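Local structure of V-type ATP synthase alpha chain (Nanoarchaeum equitans Kin4-M, 5BN3) at residues Y477-F488 against T506-Y517. The protein is the A subunit of an archaeal V/A-type ATP synthase, a member of the alpha/beta family with a P-loop nucleotide-binding domain, here holding ADP. Residues are numbered along the deposited sequence; the frame is centred on the assembly and turned at random.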
ATOM      1  N   TYR A 477     -20.106  27.380 -23.141  1.00 60.34           N
ATOM      2  CA  TYR A 477     -19.829  25.955 -23.003  1.00 62.50           C
ATOM      3  C   TYR A 477     -20.443  25.390 -21.725  1.00 61.05           C
ATOM      4  O   TYR A 477     -20.876  24.238 -21.687  1.00 55.79           O
ATOM      5  CB  TYR A 477     -18.320  25.686 -23.063  1.00 54.28           C
ATOM      6  CG  TYR A 477     -17.742  25.869 -24.446  1.00 55.33           C
ATOM      7  CD1 TYR A 477     -18.002  24.947 -25.450  1.00 64.68           C
ATOM      8  CD2 TYR A 477     -16.943  26.961 -24.752  1.00 62.61           C
ATOM      9  CE1 TYR A 477     -17.483  25.106 -26.719  1.00 62.32           C
ATOM     10  CE2 TYR A 477     -16.417  27.129 -26.022  1.00 54.75           C
ATOM     11  CZ  TYR A 477     -16.692  26.196 -27.000  1.00 74.27           C
ATOM     12  OH  TYR A 477     -16.177  26.349 -28.267  1.00 65.76           O
ATOM     13  N   LEU A 478     -20.483  26.211 -20.680  1.00 47.77           N
ATOM     14  CA  LEU A 478     -21.145  25.835 -19.437  1.00 59.66           C
ATOM     15  C   LEU A 478     -22.655  25.810 -19.655  1.00 59.38           C
ATOM     16  O   LEU A 478     -23.370  25.011 -19.053  1.00 61.70           O
ATOM     17  CB  LEU A 478     -20.790  26.826 -18.326  1.00 54.22           C
ATOM     18  CG  LEU A 478     -19.303  27.147 -18.161  1.00 73.40           C
ATOM     19  CD1 LEU A 478     -19.065  28.115 -17.009  1.00 66.69           C
ATOM     20  CD2 LEU A 478     -18.501  25.875 -17.963  1.00 63.10           C
ATOM     21  N   HIS A 479     -23.126  26.693 -20.530  1.00 60.80           N
ATOM     22  CA  HIS A 479     -24.542  26.787 -20.861  1.00 53.77           C
ATOM     23  C   HIS A 479     -24.998  25.561 -21.645  1.00 43.64           C
ATOM     24  O   HIS A 479     -25.955  24.888 -21.261  1.00 50.60           O
ATOM     25  CB  HIS A 479     -24.803  28.054 -21.675  1.00 55.10           C
ATOM     26  CG  HIS A 479     -26.248  28.335 -21.915  1.00 53.43           C
ATOM     27  ND1 HIS A 479     -27.152  28.535 -20.888  1.00 65.18           N
ATOM     28  CD2 HIS A 479     -26.960  28.461 -23.061  1.00 56.26           C
ATOM     29  CE1 HIS A 479     -28.346  28.764 -21.391  1.00 57.84           C
ATOM     30  NE2 HIS A 479     -28.258  28.726 -22.714  1.00 60.65           N
ATOM     31  N   MET A 480     -24.308  25.280 -22.747  1.00 48.52           N
ATOM     32  CA  MET A 480     -24.639  24.140 -23.598  1.00 49.75           C
ATOM     33  C   MET A 480     -24.360  22.810 -22.905  1.00 52.79           C
ATOM     34  O   MET A 480     -25.086  21.834 -23.108  1.00 44.52           O
ATOM     35  CB  MET A 480     -23.855  24.201 -24.910  1.00 46.67           C
ATOM     36  CG  MET A 480     -24.165  25.411 -25.771  1.00 57.07           C
ATOM     37  SD  MET A 480     -25.920  25.563 -26.146  1.00 56.20           S
ATOM     38  CE  MET A 480     -26.232  23.982 -26.927  1.00 49.29           C
ATOM     39  N   GLY A 481     -23.303  22.775 -22.099  1.00 54.13           N
ATOM     40  CA  GLY A 481     -22.949  21.583 -21.350  1.00 55.78           C
ATOM     41  C   GLY A 481     -24.052  21.192 -20.388  1.00 48.01           C
ATOM     42  O   GLY A 481     -24.380  20.013 -20.257  1.00 43.76           O
ATOM     43  N   ARG A 482     -24.627  22.188 -19.719  1.00 41.97           N
ATOM     44  CA  ARG A 482     -25.744  21.962 -18.807  1.00 46.77           C
ATOM     45  C   ARG A 482     -26.964  21.406 -19.543  1.00 53.24           C
ATOM     46  O   ARG A 482     -27.659  20.525 -19.034  1.00 46.77           O
ATOM     47  CB  ARG A 482     -26.109  23.258 -18.071  1.00 49.84           C
ATOM     48  CG  ARG A 482     -27.355  23.143 -17.197  1.00 56.56           C
ATOM     49  CD  ARG A 482     -27.684  24.447 -16.477  1.00 63.15           C
ATOM     50  NE  ARG A 482     -28.899  24.333 -15.669  1.00 83.83           N
ATOM     51  CZ  ARG A 482     -30.097  24.766 -16.051  1.00 87.46           C
ATOM     52  NH1 ARG A 482     -30.246  25.353 -17.231  1.00 83.70           N
ATOM     53  NH2 ARG A 482     -31.145  24.617 -15.252  1.00 88.15           N
ATOM     54  N   ILE A 483     -27.212  21.925 -20.743  1.00 46.09           N
ATOM     55  CA  ILE A 483     -28.337  21.482 -21.562  1.00 43.23           C
ATOM     56  C   ILE A 483     -28.170  20.028 -22.000  1.00 40.71           C
ATOM     57  O   ILE A 483     -29.118  19.241 -21.954  1.00 39.68           O
ATOM     58  CB  ILE A 483     -28.504  22.375 -22.811  1.00 44.36           C
ATOM     59  CG1 ILE A 483     -28.820  23.816 -22.400  1.00 49.58           C
ATOM     60  CG2 ILE A 483     -29.606  21.846 -23.710  1.00 47.76           C
ATOM     61  CD1 ILE A 483     -28.970  24.760 -23.574  1.00 55.44           C
ATOM     62  N   ILE A 484     -26.960  19.679 -22.426  1.00 34.88           N
ATOM     63  CA  ILE A 484     -26.659  18.316 -22.849  1.00 43.25           C
ATOM     64  C   ILE A 484     -26.759  17.346 -21.670  1.00 37.22           C
ATOM     65  O   ILE A 484     -27.328  16.260 -21.799  1.00 42.10           O
ATOM     66  CB  ILE A 484     -25.256  18.238 -23.498  1.00 45.08           C
ATOM     67  CG1 ILE A 484     -25.242  19.022 -24.815  1.00 43.40           C
ATOM     68  CG2 ILE A 484     -24.854  16.792 -23.744  1.00 41.47           C
ATOM     69  CD1 ILE A 484     -23.852  19.357 -25.326  1.00 38.98           C
ATOM     70  N   ARG A 485     -26.218  17.744 -20.522  1.00 39.22           N
ATOM     71  CA  ARG A 485     -26.259  16.906 -19.326  1.00 38.43           C
ATOM     72  C   ARG A 485     -27.675  16.723 -18.782  1.00 50.17           C
ATOM     73  O   ARG A 485     -28.109  15.597 -18.546  1.00 38.31           O
ATOM     74  CB  ARG A 485     -25.336  17.468 -18.238  1.00 37.34           C
ATOM     75  CG  ARG A 485     -23.851  17.234 -18.499  1.00 35.94           C
ATOM     76  CD  ARG A 485     -22.976  17.737 -17.353  1.00 46.24           C
ATOM     77  NE  ARG A 485     -22.884  19.196 -17.308  1.00 47.23           N
ATOM     78  CZ  ARG A 485     -23.585  19.965 -16.482  1.00 49.19           C
ATOM     79  NH1 ARG A 485     -24.432  19.418 -15.622  1.00 45.26           N
ATOM     80  NH2 ARG A 485     -23.437  21.282 -16.511  1.00 49.36           N
ATOM     81  N   GLU A 486     -28.396  17.825 -18.596  1.00 37.68           N
ATOM     82  CA  GLU A 486     -29.722  17.774 -17.975  1.00 45.25           C
ATOM     83  C   GLU A 486     -30.851  17.425 -18.943  1.00 49.15           C
ATOM     84  O   GLU A 486     -31.909  16.961 -18.521  1.00 51.55           O
ATOM     85  CB  GLU A 486     -30.039  19.097 -17.260  1.00 46.34           C
ATOM     86  CG  GLU A 486     -29.163  19.388 -16.047  1.00 59.25           C
ATOM     87  CD  GLU A 486     -29.545  20.680 -15.340  1.00 76.04           C
ATOM     88  OE1 GLU A 486     -30.492  21.357 -15.795  1.00 88.74           O
ATOM     89  OE2 GLU A 486     -28.897  21.018 -14.327  1.00 87.84           O
ATOM     90  N   GLY A 487     -30.631  17.649 -20.236  1.00 42.35           N
ATOM     91  CA  GLY A 487     -31.677  17.434 -21.221  1.00 41.42           C
ATOM     92  C   GLY A 487     -31.488  16.231 -22.126  1.00 50.72           C
ATOM     93  O   GLY A 487     -32.441  15.779 -22.760  1.00 43.68           O
ATOM     94  N   PHE A 488     -30.267  15.704 -22.186  1.00 38.67           N
ATOM     95  CA  PHE A 488     -29.969  14.592 -23.085  1.00 38.47           C
ATOM     96  C   PHE A 488     -29.367  13.376 -22.373  1.00 45.27           C
ATOM     97  O   PHE A 488     -29.884  12.264 -22.485  1.00 37.66           O
ATOM     98  CB  PHE A 488     -29.039  15.057 -24.208  1.00 38.24           C
ATOM     99  CG  PHE A 488     -28.774  14.011 -25.246  1.00 44.99           C
ATOM    100  CD1 PHE A 488     -29.742  13.690 -26.184  1.00 40.04           C
ATOM    101  CD2 PHE A 488     -27.555  13.352 -25.292  1.00 42.51           C
ATOM    102  CE1 PHE A 488     -29.503  12.727 -27.144  1.00 38.17           C
ATOM    103  CE2 PHE A 488     -27.310  12.388 -26.250  1.00 44.60           C
ATOM    104  CZ  PHE A 488     -28.285  12.074 -27.178  1.00 39.83           C
ATOM    105  N   THR A 506     -34.584  10.484 -29.450  1.00 42.35           N
ATOM    106  CA  THR A 506     -33.156  10.710 -29.256  1.00 42.81           C
ATOM    107  C   THR A 506     -32.576  11.647 -30.319  1.00 41.58           C
ATOM    108  O   THR A 506     -31.891  12.617 -29.988  1.00 45.83           O
ATOM    109  CB  THR A 506     -32.374   9.384 -29.264  1.00 46.47           C
ATOM    110  OG1 THR A 506     -32.910   8.503 -28.269  1.00 44.32           O
ATOM    111  CG2 THR A 506     -30.915   9.639 -28.966  1.00 40.42           C
ATOM    112  N   ILE A 507     -32.858  11.355 -31.587  1.00 50.08           N
ATOM    113  CA  ILE A 507     -32.369  12.171 -32.697  1.00 47.34           C
ATOM    114  C   ILE A 507     -32.928  13.594 -32.637  1.00 47.65           C
ATOM    115  O   ILE A 507     -32.187  14.566 -32.797  1.00 45.57           O
ATOM    116  CB  ILE A 507     -32.726  11.548 -34.071  1.00 58.61           C
ATOM    117  CG1 ILE A 507     -32.107  10.154 -34.226  1.00 54.73           C
ATOM    118  CG2 ILE A 507     -32.278  12.455 -35.204  1.00 51.87           C
ATOM    119  CD1 ILE A 507     -30.631  10.090 -33.909  1.00 64.91           C
ATOM    120  N   GLU A 508     -34.233  13.711 -32.405  1.00 52.03           N
ATOM    121  CA  GLU A 508     -34.887  15.016 -32.333  1.00 53.26           C
ATOM    122  C   GLU A 508     -34.311  15.895 -31.231  1.00 54.91           C
ATOM    123  O   GLU A 508     -34.174  17.105 -31.408  1.00 51.13           O
ATOM    124  CB  GLU A 508     -36.398  14.859 -32.146  1.00 45.17           C
ATOM    125  CG  GLU A 508     -37.138  14.514 -33.425  1.00 54.40           C
ATOM    126  CD  GLU A 508     -36.963  15.570 -34.500  1.00 91.56           C
ATOM    127  OE1 GLU A 508     -37.274  16.750 -34.235  1.00 81.81           O
ATOM    128  OE2 GLU A 508     -36.507  15.221 -35.610  1.00 86.58           O
ATOM    129  N   LEU A 509     -33.977  15.282 -30.100  1.00 52.66           N
ATOM    130  CA  LEU A 509     -33.329  15.997 -29.007  1.00 41.41           C
ATOM    131  C   LEU A 509     -31.971  16.545 -29.435  1.00 38.62           C
ATOM    132  O   LEU A 509     -31.634  17.687 -29.126  1.00 46.17           O
ATOM    133  CB  LEU A 509     -33.167  15.089 -27.785  1.00 46.53           C
ATOM    134  CG  LEU A 509     -34.343  15.045 -26.808  1.00 58.58           C
ATOM    135  CD1 LEU A 509     -34.067  14.084 -25.662  1.00 53.09           C
ATOM    136  CD2 LEU A 509     -34.611  16.438 -26.278  1.00 51.59           C
ATOM    137  N   MET A 510     -31.200  15.728 -30.147  1.00 42.22           N
ATOM    138  CA  MET A 510     -29.891  16.143 -30.645  1.00 52.55           C
ATOM    139  C   MET A 510     -30.033  17.302 -31.631  1.00 47.73           C
ATOM    140  O   MET A 510     -29.246  18.248 -31.608  1.00 46.01           O
ATOM    141  CB  MET A 510     -29.172  14.967 -31.321  1.00 44.66           C
ATOM    142  CG  MET A 510     -28.940  13.763 -30.418  1.00 56.57           C
ATOM    143  SD  MET A 510     -28.127  12.379 -31.248  1.00 51.46           S
ATOM    144  CE  MET A 510     -26.544  13.119 -31.641  1.00 59.12           C
ATOM    145  N   ARG A 511     -31.047  17.224 -32.485  1.00 50.82           N
ATOM    146  CA  ARG A 511     -31.268  18.230 -33.521  1.00 52.80           C
ATOM    147  C   ARG A 511     -31.678  19.589 -32.962  1.00 46.03           C
ATOM    148  O   ARG A 511     -31.200  20.621 -33.427  1.00 56.58           O
ATOM    149  CB  ARG A 511     -32.305  17.734 -34.534  1.00 48.55           C
ATOM    150  CG  ARG A 511     -31.748  16.734 -35.534  1.00 56.44           C
ATOM    151  CD  ARG A 511     -32.827  16.190 -36.452  1.00 70.24           C
ATOM    152  NE  ARG A 511     -32.263  15.317 -37.478  1.00 75.08           N
ATOM    153  CZ  ARG A 511     -32.940  14.362 -38.107  1.00 82.30           C
ATOM    154  NH1 ARG A 511     -34.214  14.145 -37.813  1.00 83.96           N
ATOM    155  NH2 ARG A 511     -32.338  13.620 -39.025  1.00 70.80           N
ATOM    156  N   ILE A 512     -32.554  19.590 -31.961  1.00 46.69           N
ATOM    157  CA  ILE A 512     -33.013  20.840 -31.362  1.00 46.03           C
ATOM    158  C   ILE A 512     -31.930  21.489 -30.492  1.00 63.83           C
ATOM    159  O   ILE A 512     -31.825  22.716 -30.436  1.00 54.25           O
ATOM    160  CB  ILE A 512     -34.339  20.652 -30.580  1.00 56.06           C
ATOM    161  CG1 ILE A 512     -34.901  22.002 -30.131  1.00 65.06           C
ATOM    162  CG2 ILE A 512     -34.149  19.727 -29.389  1.00 57.70           C
ATOM    163  CD1 ILE A 512     -35.163  22.958 -31.270  1.00 70.83           C
ATOM    164  N   ILE A 513     -31.118  20.665 -29.836  1.00 50.02           N
ATOM    165  CA  ILE A 513     -29.980  21.162 -29.066  1.00 46.53           C
ATOM    166  C   ILE A 513     -28.947  21.779 -30.009  1.00 49.94           C
ATOM    167  O   ILE A 513     -28.426  22.865 -29.752  1.00 51.93           O
ATOM    168  CB  ILE A 513     -29.319  20.035 -28.235  1.00 54.57           C
ATOM    169  CG1 ILE A 513     -30.230  19.616 -27.078  1.00 52.11           C
ATOM    170  CG2 ILE A 513     -27.982  20.486 -27.681  1.00 43.17           C
ATOM    171  CD1 ILE A 513     -29.703  18.433 -26.285  1.00 52.87           C
ATOM    172  N   HIS A 514     -28.661  21.079 -31.103  1.00 42.11           N
ATOM    173  CA  HIS A 514     -27.732  21.571 -32.114  1.00 60.43           C
ATOM    174  C   HIS A 514     -28.240  22.859 -32.752  1.00 65.64           C
ATOM    175  O   HIS A 514     -27.464  23.778 -33.019  1.00 57.72           O
ATOM    176  CB  HIS A 514     -27.506  20.511 -33.191  1.00 53.36           C
ATOM    177  CG  HIS A 514     -26.728  21.005 -34.371  1.00 64.61           C
ATOM    178  ND1 HIS A 514     -25.429  21.455 -34.269  1.00 68.10           N
ATOM    179  CD2 HIS A 514     -27.065  21.120 -35.676  1.00 66.40           C
ATOM    180  CE1 HIS A 514     -25.000  21.825 -35.462  1.00 73.20           C
ATOM    181  NE2 HIS A 514     -25.973  21.634 -36.335  1.00 71.07           N
ATOM    182  N   LYS A 515     -29.545  22.917 -33.001  1.00 64.06           N
ATOM    183  CA  LYS A 515     -30.169  24.089 -33.605  1.00 64.24           C
ATOM    184  C   LYS A 515     -30.099  25.291 -32.669  1.00 53.69           C
ATOM    185  O   LYS A 515     -29.875  26.418 -33.107  1.00 72.86           O
ATOM    186  CB  LYS A 515     -31.624  23.784 -33.980  1.00 72.13           C
ATOM    187  CG  LYS A 515     -32.325  24.896 -34.747  1.00 73.76           C
ATOM    188  CD  LYS A 515     -33.772  24.529 -35.067  1.00 75.11           C
ATOM    189  CE  LYS A 515     -33.872  23.438 -36.125  1.00 69.00           C
ATOM    190  NZ  LYS A 515     -33.569  23.937 -37.496  1.00 82.21           N
ATOM    191  N   TYR A 516     -30.292  25.043 -31.377  1.00 50.76           N
ATOM    192  CA  TYR A 516     -30.155  26.089 -30.371  1.00 51.14           C
ATOM    193  C   TYR A 516     -28.715  26.581 -30.325  1.00 60.97           C
ATOM    194  O   TYR A 516     -28.462  27.776 -30.195  1.00 59.87           O
ATOM    195  CB  TYR A 516     -30.577  25.562 -28.997  1.00 53.32           C
ATOM    196  CG  TYR A 516     -30.425  26.565 -27.872  1.00 52.59           C
ATOM    197  CD1 TYR A 516     -31.347  27.587 -27.701  1.00 61.24           C
ATOM    198  CD2 TYR A 516     -29.370  26.479 -26.973  1.00 57.74           C
ATOM    199  CE1 TYR A 516     -31.218  28.503 -26.673  1.00 58.04           C
ATOM    200  CE2 TYR A 516     -29.234  27.392 -25.941  1.00 64.49           C
ATOM    201  CZ  TYR A 516     -30.162  28.401 -25.797  1.00 61.49           C
ATOM    202  OH  TYR A 516     -30.039  29.314 -24.776  1.00 58.94           O
ATOM    203  N   TYR A 517     -27.780  25.642 -30.444  1.00 62.15           N
ATOM    204  CA  TYR A 517     -26.350  25.926 -30.359  1.00 65.41           C
ATOM    205  C   TYR A 517     -25.868  26.859 -31.464  1.00 57.95           C
ATOM    206  O   TYR A 517     -25.186  27.847 -31.191  1.00 58.14           O
ATOM    207  CB  TYR A 517     -25.559  24.616 -30.401  1.00 52.40           C
ATOM    208  CG  TYR A 517     -24.063  24.770 -30.230  1.00 47.58           C
ATOM    209  CD1 TYR A 517     -23.535  25.605 -29.257  1.00 51.32           C
ATOM    210  CD2 TYR A 517     -23.181  24.058 -31.026  1.00 62.91           C
ATOM    211  CE1 TYR A 517     -22.171  25.737 -29.095  1.00 57.84           C
ATOM    212  CE2 TYR A 517     -21.813  24.181 -30.869  1.00 53.34           C
ATOM    213  CZ  TYR A 517     -21.316  25.024 -29.901  1.00 54.48           C
ATOM    214  OH  TYR A 517     -19.959  25.158 -29.735  1.00 73.32           O
TER
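I513 overlaps M480, I483, I484 and F488 as a knob in a hole; the axes of the two segments run antiparallel, 166° between their N-to-C directions and 11.1 Å at closest approach, within the C-terminal helical domain. The reverse knob is F488, seated among T506, L509, M510 and I513. With chi1 at -175°, CG of F488 lies anti to the backbone N and the ring reaches over to helix 503-523, where CE1 of F488 stands 3.5 Å from CG of M510. At the rim of the same ring lie O of T506 and CB of L509, both near its plane, and F448 of helix 441-458 adds an edge-to-face contact.

Nearer the other end, M480 is bent at chi2 and chi3, folding its thioether between two tyrosines. Its SD meets the edge of the Y516 ring, 3.7 Å from CD2, a Met-aromatic contact; the approach to Y517 is oblique, with CG of M480 3.5 Å from CD1 of Y517. CD1 of I483 approaches CE2 of Y516 obliquely, at 3.5 Å. The side chains of H479 and Y516 cross at about a right angle, and their rings meet rim to rim, neither over the face of the other; H538 makes an edge-to-face pair with H479. The one hydrogen bond between the segments joins NE2 of H479 to OH of Y516, 2.8 Å long and nearly straight at 165°.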